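Local coordinates for protein alkyl hydroperoxide reductase AhpD (Deinococcus radiodurans R1, PDB 6K40) that probably acts as an AhpD-like antioxidant enzyme with peroxiredoxin activity, reducing hydroperoxides and so contributing to stress resistance, at residues I171-F174 / N175-N178; A59-N62 / Y63-L67; V187-P190 / E191-I194. All coordinates share one frame; numbering follows the deposited sequence.

Contacts 1 and 2 are helix segments that pack on each other, with centres about 12 Å apart. Met173 of contact 1 bridges them: its CE lies 3.4 Å from Tyr63 CE2, and its CG lies 3.6 Å from Phe64 CD1. Met176 SD touches Trp60 NE1 more loosely. Thr177 and Asn178 of contact 1 touch Cys95, of the CxxC motif that is probably the redox centre, as in AhpD relatives. Bound glycerol, probably from the crystallisation liquor, lies about 3 Å from the Phe64 side chain and about 4 Å from that of Thr177; it may mark a pocket. Contact 3 stands apart, about 20 and 21 Å from contacts 1 and 2 between centres, about 10 and 8 Å between nearest atoms.

Contact 1. Residues I171-F174 / N175-N178; sequences IAMF and NMTN
Met173 and Met176 both carry CG anti to the backbone N (chi1 172° and 164°), and both chains then bend at chi2 and chi3. These turns make the two thioethers run alongside each other. The sulfurs meet at 3.6 Å between Met173 SD and Met176 SD. The methyl groups also touch, with Met173 CE 3.8 Å from Met176 CE. Thr177 crosses the Met173 chain at about a right angle, and its CG2 reaches Met173 SD at 3.9 Å.

On another side of the helix, Asn175 bends back to the carbonyl of Ile171. Its ND2 donates to Ile171 O at 3.0 Å, from above the carbonyl plane. The backbone N of Asn175 reaches the same oxygen from the opposite face of that plane. Two bonds therefore grip Ile171 O. ND2 also binds Thr140, and OD1 accepts from Asn90.

All this lies along the long helix 161-184 of the AhpD-like helical fold. Within 171-178 each carbonyl from Ile171 to Phe174 accepts from the N four residues on. Asn178 is tied to Asn90 and Ser87, which fixes this helix to helix 76-90. Thr177 and Asn178 also touch Cys95, part of the CxxC motif that is the redox centre in AhpD relatives.

Thr177 OG1 sits 3.4 Å from Phe174 CD1, obliquely to the ring. Its single proton has two weak candidates, Phe174 O at 3.3 Å from OG1 and Met173 O, and the choice is not settled. The Phe174 ring packs edge-to-face with His99.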
loop_
_atom_site.group_PDB
_atom_site.type_symbol
_atom_site.label_atom_id
_atom_site.label_comp_id
_atom_site.label_asym_id
_atom_site.label_seq_id
_atom_site.Cartn_x
_atom_site.Cartn_y
_atom_site.Cartn_z
ATOM N N ILE A 171 -16.946 7.009 1.034
ATOM C CA ILE A 171 -15.986 6.784 2.116
ATOM C C ILE A 171 -16.548 5.789 3.126
ATOM O O ILE A 171 -15.873 4.829 3.532
ATOM C CB ILE A 171 -15.607 8.116 2.788
ATOM C CG1 ILE A 171 -14.837 9.006 1.810
ATOM C CG2 ILE A 171 -14.789 7.860 4.053
ATOM C CD1 ILE A 171 -14.921 10.491 2.132
ATOM N N ALA A 172 -17.805 5.988 3.531
ATOM C CA ALA A 172 -18.399 5.098 4.523
ATOM C C ALA A 172 -18.625 3.698 3.952
ATOM O O ALA A 172 -18.443 2.690 4.652
ATOM C CB ALA A 172 -19.697 5.717 5.041
ATOM N N MET A 173 -18.986 3.610 2.670
ATOM C CA MET A 173 -19.211 2.314 2.041
ATOM C C MET A 173 -17.921 1.519 1.931
ATOM O O MET A 173 -17.934 0.289 2.046
ATOM C CB MET A 173 -19.835 2.521 0.659
ATOM C CG MET A 173 -19.968 1.274 -0.208
ATOM S SD MET A 173 -20.795 -0.122 0.580
ATOM C CE MET A 173 -22.254 0.654 1.259
ATOM N N PHE A 174 -16.792 2.196 1.746
ATOM C CA PHE A 174 -15.553 1.436 1.729
ATOM C C PHE A 174 -15.079 1.121 3.137
ATOM O O PHE A 174 -14.449 0.079 3.348
ATOM C CB PHE A 174 -14.497 2.164 0.903
ATOM C CG PHE A 174 -14.647 1.907 -0.561
ATOM C CD1 PHE A 174 -14.210 0.713 -1.108
ATOM C CD2 PHE A 174 -15.297 2.817 -1.374
ATOM C CE1 PHE A 174 -14.379 0.450 -2.450
ATOM C CE2 PHE A 174 -15.469 2.561 -2.718
ATOM C CZ PHE A 174 -15.014 1.372 -3.258
ATOM N N ASN A 175 -15.429 1.956 4.119
ATOM C CA ASN A 175 -15.238 1.542 5.507
ATOM C C ASN A 175 -16.044 0.291 5.834
ATOM O O ASN A 175 -15.679 -0.461 6.745
ATOM C CB ASN A 175 -15.608 2.681 6.452
ATOM C CG ASN A 175 -14.427 3.563 6.776
ATOM O OD1 ASN A 175 -13.598 3.220 7.621
ATOM N ND2 ASN A 175 -14.330 4.699 6.095
ATOM N N MET A 176 -17.141 0.054 5.107
ATOM C CA MET A 176 -17.910 -1.177 5.297
ATOM C C MET A 176 -17.291 -2.361 4.551
ATOM O O MET A 176 -17.135 -3.456 5.117
ATOM C CB MET A 176 -19.354 -0.984 4.833
ATOM C CG MET A 176 -20.074 -2.307 4.647
ATOM S SD MET A 176 -21.282 -2.359 3.325
ATOM C CE MET A 176 -22.719 -1.717 4.164
ATOM N N THR A 177 -16.951 -2.165 3.274
ATOM C CA THR A 177 -16.441 -3.281 2.479
ATOM C C THR A 177 -15.078 -3.743 2.981
ATOM O O THR A 177 -14.780 -4.943 2.954
ATOM C CB THR A 177 -16.360 -2.904 0.997
ATOM O OG1 THR A 177 -15.437 -1.820 0.813
ATOM C CG2 THR A 177 -17.735 -2.510 0.469
ATOM N N ASN A 178 -14.235 -2.811 3.440
ATOM C CA ASN A 178 -12.971 -3.193 4.062
ATOM C C ASN A 178 -13.205 -4.150 5.220
ATOM O O ASN A 178 -12.531 -5.179 5.342
ATOM C CB ASN A 178 -12.228 -1.950 4.548
ATOM C CG ASN A 178 -11.723 -1.088 3.417
ATOM O OD1 ASN A 178 -11.247 0.024 3.644
ATOM N ND2 ASN A 178 -11.826 -1.589 2.191
#

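Contact 2. Residues A59-N62 / Y63-L67; sequences AWWN and YFNLL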
loop_
_atom_site.group_PDB
_atom_site.type_symbol
_atom_site.label_atom_id
_atom_site.label_comp_id
_atom_site.label_asym_id
_atom_site.label_seq_id
_atom_site.Cartn_x
_atom_site.Cartn_y
_atom_site.Cartn_z
ATOM N N ALA A 59 -28.965 -7.185 -2.813
ATOM C CA ALA A 59 -29.277 -5.812 -2.418
ATOM C C ALA A 59 -28.003 -4.996 -2.203
ATOM O O ALA A 59 -27.913 -3.834 -2.642
ATOM C CB ALA A 59 -30.137 -5.816 -1.156
ATOM N N TRP A 60 -27.009 -5.588 -1.532
ATOM C CA TRP A 60 -25.733 -4.910 -1.348
ATOM C C TRP A 60 -25.121 -4.526 -2.686
ATOM O O TRP A 60 -24.608 -3.415 -2.842
ATOM C CB TRP A 60 -24.761 -5.790 -0.560
ATOM C CG TRP A 60 -23.364 -5.251 -0.601
ATOM C CD1 TRP A 60 -22.820 -4.326 0.240
ATOM C CD2 TRP A 60 -22.345 -5.576 -1.555
ATOM N NE1 TRP A 60 -21.521 -4.062 -0.124
ATOM C CE2 TRP A 60 -21.206 -4.815 -1.224
ATOM C CE3 TRP A 60 -22.285 -6.436 -2.655
ATOM C CZ2 TRP A 60 -20.022 -4.890 -1.953
ATOM C CZ3 TRP A 60 -21.111 -6.509 -3.377
ATOM C CH2 TRP A 60 -19.994 -5.742 -3.023
ATOM N N TRP A 61 -25.156 -5.438 -3.660
ATOM C CA TRP A 61 -24.549 -5.149 -4.952
ATOM C C TRP A 61 -25.322 -4.070 -5.691
ATOM O O TRP A 61 -24.720 -3.205 -6.327
ATOM C CB TRP A 61 -24.462 -6.408 -5.809
ATOM C CG TRP A 61 -24.006 -6.116 -7.211
ATOM C CD1 TRP A 61 -24.711 -6.320 -8.363
ATOM C CD2 TRP A 61 -22.746 -5.555 -7.607
ATOM N NE1 TRP A 61 -23.966 -5.929 -9.449
ATOM C CE2 TRP A 61 -22.758 -5.454 -9.012
ATOM C CE3 TRP A 61 -21.610 -5.132 -6.909
ATOM C CZ2 TRP A 61 -21.677 -4.947 -9.734
ATOM C CZ3 TRP A 61 -20.536 -4.628 -7.629
ATOM C CH2 TRP A 61 -20.578 -4.541 -9.025
ATOM N N ASN A 62 -26.653 -4.106 -5.620
ATOM C CA ASN A 62 -27.451 -3.036 -6.207
ATOM C C ASN A 62 -26.990 -1.674 -5.691
ATOM O O ASN A 62 -26.627 -0.781 -6.475
ATOM C CB ASN A 62 -28.928 -3.281 -5.894
ATOM C CG ASN A 62 -29.832 -2.220 -6.462
ATOM O OD1 ASN A 62 -30.032 -2.136 -7.674
ATOM N ND2 ASN A 62 -30.405 -1.406 -5.584
ATOM N N TYR A 63 -26.935 -1.524 -4.364
ATOM C CA TYR A 63 -26.535 -0.237 -3.793
ATOM C C TYR A 63 -25.094 0.119 -4.155
ATOM O O TYR A 63 -24.815 1.237 -4.610
ATOM C CB TYR A 63 -26.719 -0.248 -2.276
ATOM C CG TYR A 63 -26.230 1.019 -1.600
ATOM C CD1 TYR A 63 -26.472 2.269 -2.161
ATOM C CD2 TYR A 63 -25.527 0.968 -0.403
ATOM C CE1 TYR A 63 -26.025 3.427 -1.552
ATOM C CE2 TYR A 63 -25.083 2.124 0.215
ATOM C CZ TYR A 63 -25.333 3.348 -0.365
ATOM O OH TYR A 63 -24.888 4.494 0.250
ATOM N N PHE A 64 -24.164 -0.819 -3.954
ATOM C CA PHE A 64 -22.744 -0.547 -4.169
ATOM C C PHE A 64 -22.462 -0.200 -5.624
ATOM O O PHE A 64 -21.720 0.743 -5.918
ATOM C CB PHE A 64 -21.915 -1.758 -3.731
ATOM C CG PHE A 64 -20.435 -1.584 -3.919
ATOM C CD1 PHE A 64 -19.660 -1.005 -2.926
ATOM C CD2 PHE A 64 -19.814 -2.002 -5.089
ATOM C CE1 PHE A 64 -18.301 -0.843 -3.094
ATOM C CE2 PHE A 64 -18.453 -1.840 -5.266
ATOM C CZ PHE A 64 -17.696 -1.261 -4.267
ATOM N N ASN A 65 -23.031 -0.971 -6.550
ATOM C CA ASN A 65 -22.853 -0.706 -7.968
ATOM C C ASN A 65 -23.396 0.664 -8.340
ATOM O O ASN A 65 -22.742 1.416 -9.072
ATOM C CB ASN A 65 -23.545 -1.798 -8.782
ATOM C CG ASN A 65 -23.084 -1.837 -10.220
ATOM O OD1 ASN A 65 -22.038 -1.290 -10.564
ATOM N ND2 ASN A 65 -23.867 -2.484 -11.073
ATOM N N LEU A 66 -24.587 1.019 -7.833
ATOM C CA LEU A 66 -25.122 2.342 -8.144
ATOM C C LEU A 66 -24.223 3.446 -7.601
ATOM O O LEU A 66 -23.992 4.458 -8.275
ATOM C CB LEU A 66 -26.538 2.485 -7.592
ATOM C CG LEU A 66 -27.180 3.851 -7.839
ATOM C CD1 LEU A 66 -27.391 4.081 -9.327
ATOM C CD2 LEU A 66 -28.493 3.979 -7.078
ATOM N N LEU A 67 -23.683 3.259 -6.396
ATOM C CA LEU A 67 -22.936 4.330 -5.743
ATOM C C LEU A 67 -21.539 4.507 -6.329
ATOM O O LEU A 67 -21.092 5.642 -6.538
ATOM C CB LEU A 67 -22.839 4.055 -4.244
ATOM C CG LEU A 67 -22.054 5.076 -3.423
ATOM C CD1 LEU A 67 -22.822 6.387 -3.342
ATOM C CD2 LEU A 67 -21.758 4.529 -2.034
#
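Trp60, Trp61 and Phe64 form a small aromatic cluster along one helix, with the Asn65 amide stacked on it. This is a local contact between residues three and four apart. It sits on helix 54-69, near the surface of the AhpD-like helical fold.

Trp60 and Phe64 project together from the helix. Their planes are nearly parallel, 17° apart, but the rings are slid so far that they barely overlap. Centroids stand 5.1 Å apart, between the six-membered ring of Trp60 and the ring of Phe64. The real touches are at the rims. Trp60 CZ2 comes over one face of Phe64 and meets its CG at 3.9 Å. In return, Phe64 CB lies over a face of the Trp60 indole in a CH-pi contact.

Trp61 serves Asn65 as a flat platform. CB of Asn65 sits 3.8 Å from the centroid of the Trp61 six-membered ring, almost on the ring normal. The amide is stacked on the indole, with the planes 17° apart and Asn65 CG 3.4 Å from Trp61 CZ2. Asn65 holds CG anti to its own nitrogen (chi1 -163°), which spreads the amide over the ring. Its OD1 accepts from Asn69 one turn on, which helps fix the amide. Trp61 also meets Phe64, but from the edge of the phenyl ring, with CZ3 3.7 Å from Phe64 CD2.

Underneath, i to i+4 backbone bonds link residues 59-62 to 63-66, from Tyr63 N to Ala59 O through to Leu66 N to Asn62 O.

Around the cluster, Trp61 packs edge-to-face with Phe47 of helix 45-49. Helix 161-184 covers the side of Trp60, Tyr63 and Phe64, and its Gln169 binds the Tyr63 hydroxyl.

Contact 3. Residues V187-P190 / E191-I194; sequences VPNP and EYHI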
loop_
_atom_site.group_PDB
_atom_site.type_symbol
_atom_site.label_atom_id
_atom_site.label_comp_id
_atom_site.label_asym_id
_atom_site.label_seq_id
_atom_site.Cartn_x
_atom_site.Cartn_y
_atom_site.Cartn_z
ATOM N N VAL A 187 -10.103 -12.725 -1.018
ATOM C CA VAL A 187 -8.852 -12.707 -1.765
ATOM C C VAL A 187 -9.114 -12.075 -3.127
ATOM O O VAL A 187 -10.001 -12.535 -3.847
ATOM C CB VAL A 187 -8.253 -14.113 -1.938
ATOM C CG1 VAL A 187 -6.902 -14.033 -2.627
ATOM C CG2 VAL A 187 -8.135 -14.804 -0.589
ATOM N N PRO A 188 -8.371 -11.043 -3.521
ATOM C CA PRO A 188 -8.595 -10.435 -4.838
ATOM C C PRO A 188 -8.119 -11.337 -5.965
ATOM O O PRO A 188 -7.147 -12.085 -5.827
ATOM C CB PRO A 188 -7.774 -9.142 -4.777
ATOM C CG PRO A 188 -6.701 -9.426 -3.789
ATOM C CD PRO A 188 -7.270 -10.397 -2.785
ATOM N N ASN A 189 -8.822 -11.254 -7.092
ATOM C CA ASN A 189 -8.463 -12.048 -8.259
ATOM C C ASN A 189 -7.072 -11.661 -8.756
ATOM O O ASN A 189 -6.692 -10.485 -8.686
ATOM C CB ASN A 189 -9.485 -11.854 -9.383
ATOM C CG ASN A 189 -10.890 -12.245 -8.971
ATOM O OD1 ASN A 189 -11.539 -11.545 -8.196
ATOM N ND2 ASN A 189 -11.370 -13.365 -9.497
ATOM N N PRO A 190 -6.283 -12.620 -9.245
ATOM C CA PRO A 190 -4.944 -12.281 -9.756
ATOM C C PRO A 190 -4.965 -11.257 -10.879
ATOM O O PRO A 190 -3.999 -10.500 -11.030
ATOM C CB PRO A 190 -4.401 -13.633 -10.240
ATOM C CG PRO A 190 -5.215 -14.662 -9.511
ATOM C CD PRO A 190 -6.576 -14.059 -9.362
ATOM N N GLU A 191 -6.038 -11.225 -11.676
ATOM C CA GLU A 191 -6.111 -10.304 -12.808
ATOM C C GLU A 191 -5.958 -8.851 -12.372
ATOM O O GLU A 191 -5.397 -8.037 -13.114
ATOM C CB GLU A 191 -7.436 -10.497 -13.552
ATOM C CG GLU A 191 -7.531 -11.807 -14.326
ATOM C CD GLU A 191 -8.035 -12.964 -13.475
ATOM O OE1 GLU A 191 -8.055 -12.829 -12.234
ATOM O OE2 GLU A 191 -8.402 -14.012 -14.048
ATOM N N TYR A 192 -6.474 -8.503 -11.191
ATOM C CA TYR A 192 -6.406 -7.122 -10.723
ATOM C C TYR A 192 -4.969 -6.630 -10.593
ATOM O O TYR A 192 -4.702 -5.443 -10.813
ATOM C CB TYR A 192 -7.131 -6.990 -9.385
ATOM C CG TYR A 192 -8.636 -7.124 -9.474
ATOM C CD1 TYR A 192 -9.384 -6.271 -10.275
ATOM C CD2 TYR A 192 -9.308 -8.103 -8.751
ATOM C CE1 TYR A 192 -10.761 -6.389 -10.354
ATOM C CE2 TYR A 192 -10.686 -8.228 -8.822
ATOM C CZ TYR A 192 -11.405 -7.369 -9.626
ATOM O OH TYR A 192 -12.772 -7.492 -9.701
ATOM N N HIS A 193 -4.034 -7.519 -10.242
ATOM C CA HIS A 193 -2.655 -7.097 -10.015
ATOM C C HIS A 193 -1.990 -6.584 -11.287
ATOM O O HIS A 193 -1.147 -5.681 -11.224
ATOM C CB HIS A 193 -1.840 -8.254 -9.433
ATOM C CG HIS A 193 -2.338 -8.747 -8.107
ATOM N ND1 HIS A 193 -1.792 -8.341 -6.909
ATOM C CD2 HIS A 193 -3.325 -9.619 -7.794
ATOM C CE1 HIS A 193 -2.425 -8.936 -5.914
ATOM N NE2 HIS A 193 -3.360 -9.718 -6.425
ATOM N N ILE A 194 -2.351 -7.136 -12.449
ATOM C CA ILE A 194 -1.690 -6.779 -13.700
ATOM C C ILE A 194 -2.424 -5.694 -14.475
ATOM O O ILE A 194 -1.867 -5.172 -15.453
ATOM C CB ILE A 194 -1.474 -8.013 -14.602
ATOM C CG1 ILE A 194 -2.701 -8.921 -14.585
ATOM C CG2 ILE A 194 -0.255 -8.790 -14.148
ATOM C CD1 ILE A 194 -2.585 -10.102 -15.529
HETATM O O HOH W 1 -4.241 -11.595 -4.999
HETATM O O HOH W 2 -9.892 -14.731 -11.293
#
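Two backbone bonds turn the chain from Pro190 into the short helix 190-194. Tyr192 N donates to Asn189 O at 3.2 Å, and His193 N donates to Pro190 O at 3.1 Å. Both donors stand above the carbonyl planes, about 53° out of them. Bonds of this three-residue span, with the donors off the lone pairs, are those of a short, weakly bonded 3-10-like turn.

Two waters join side chains across the turn. One accepts a hydrogen bond from Asn189 ND2 and donates one to Glu191 OE1, at 2.8 Å from that oxygen. Glu191 can reach it because its chain folds at chi2 (87°), which also brings OE1 within 3.3 Å of Asn189 CB. The other water donates to Pro188 O and lies a doubtfully short 2.5 Å from His193 NE2.

Van der Waals contacts join the Tyr192 ring to the loop. The amide of Asn189 stands steeply to it, 77° between planes, with OD1 3.5 Å from Tyr192 CE2. Pro188 CB approaches the same ring obliquely, an apolar contact at 4.4 Å from CD2. Tyr192 also meets Phe42 edge-to-face and leans on helix 93-107.

Direct hydrogen bonds to other parts of the protein anchor the turn. Asn189 OD1 accepts from Asn45 N and its ND2 donates to Val43 O, so the amide is clamped to Val43 and to Asn45 at the start of helix 45-49.

His193 ND1 binds OD2 of Asp114 of the second subunit, which probably helps fix the ring's rotation. A nearby carboxylate would tend to stabilise a protonated imidazole; if so, the hydrogen bond between subunits would gain ionic character.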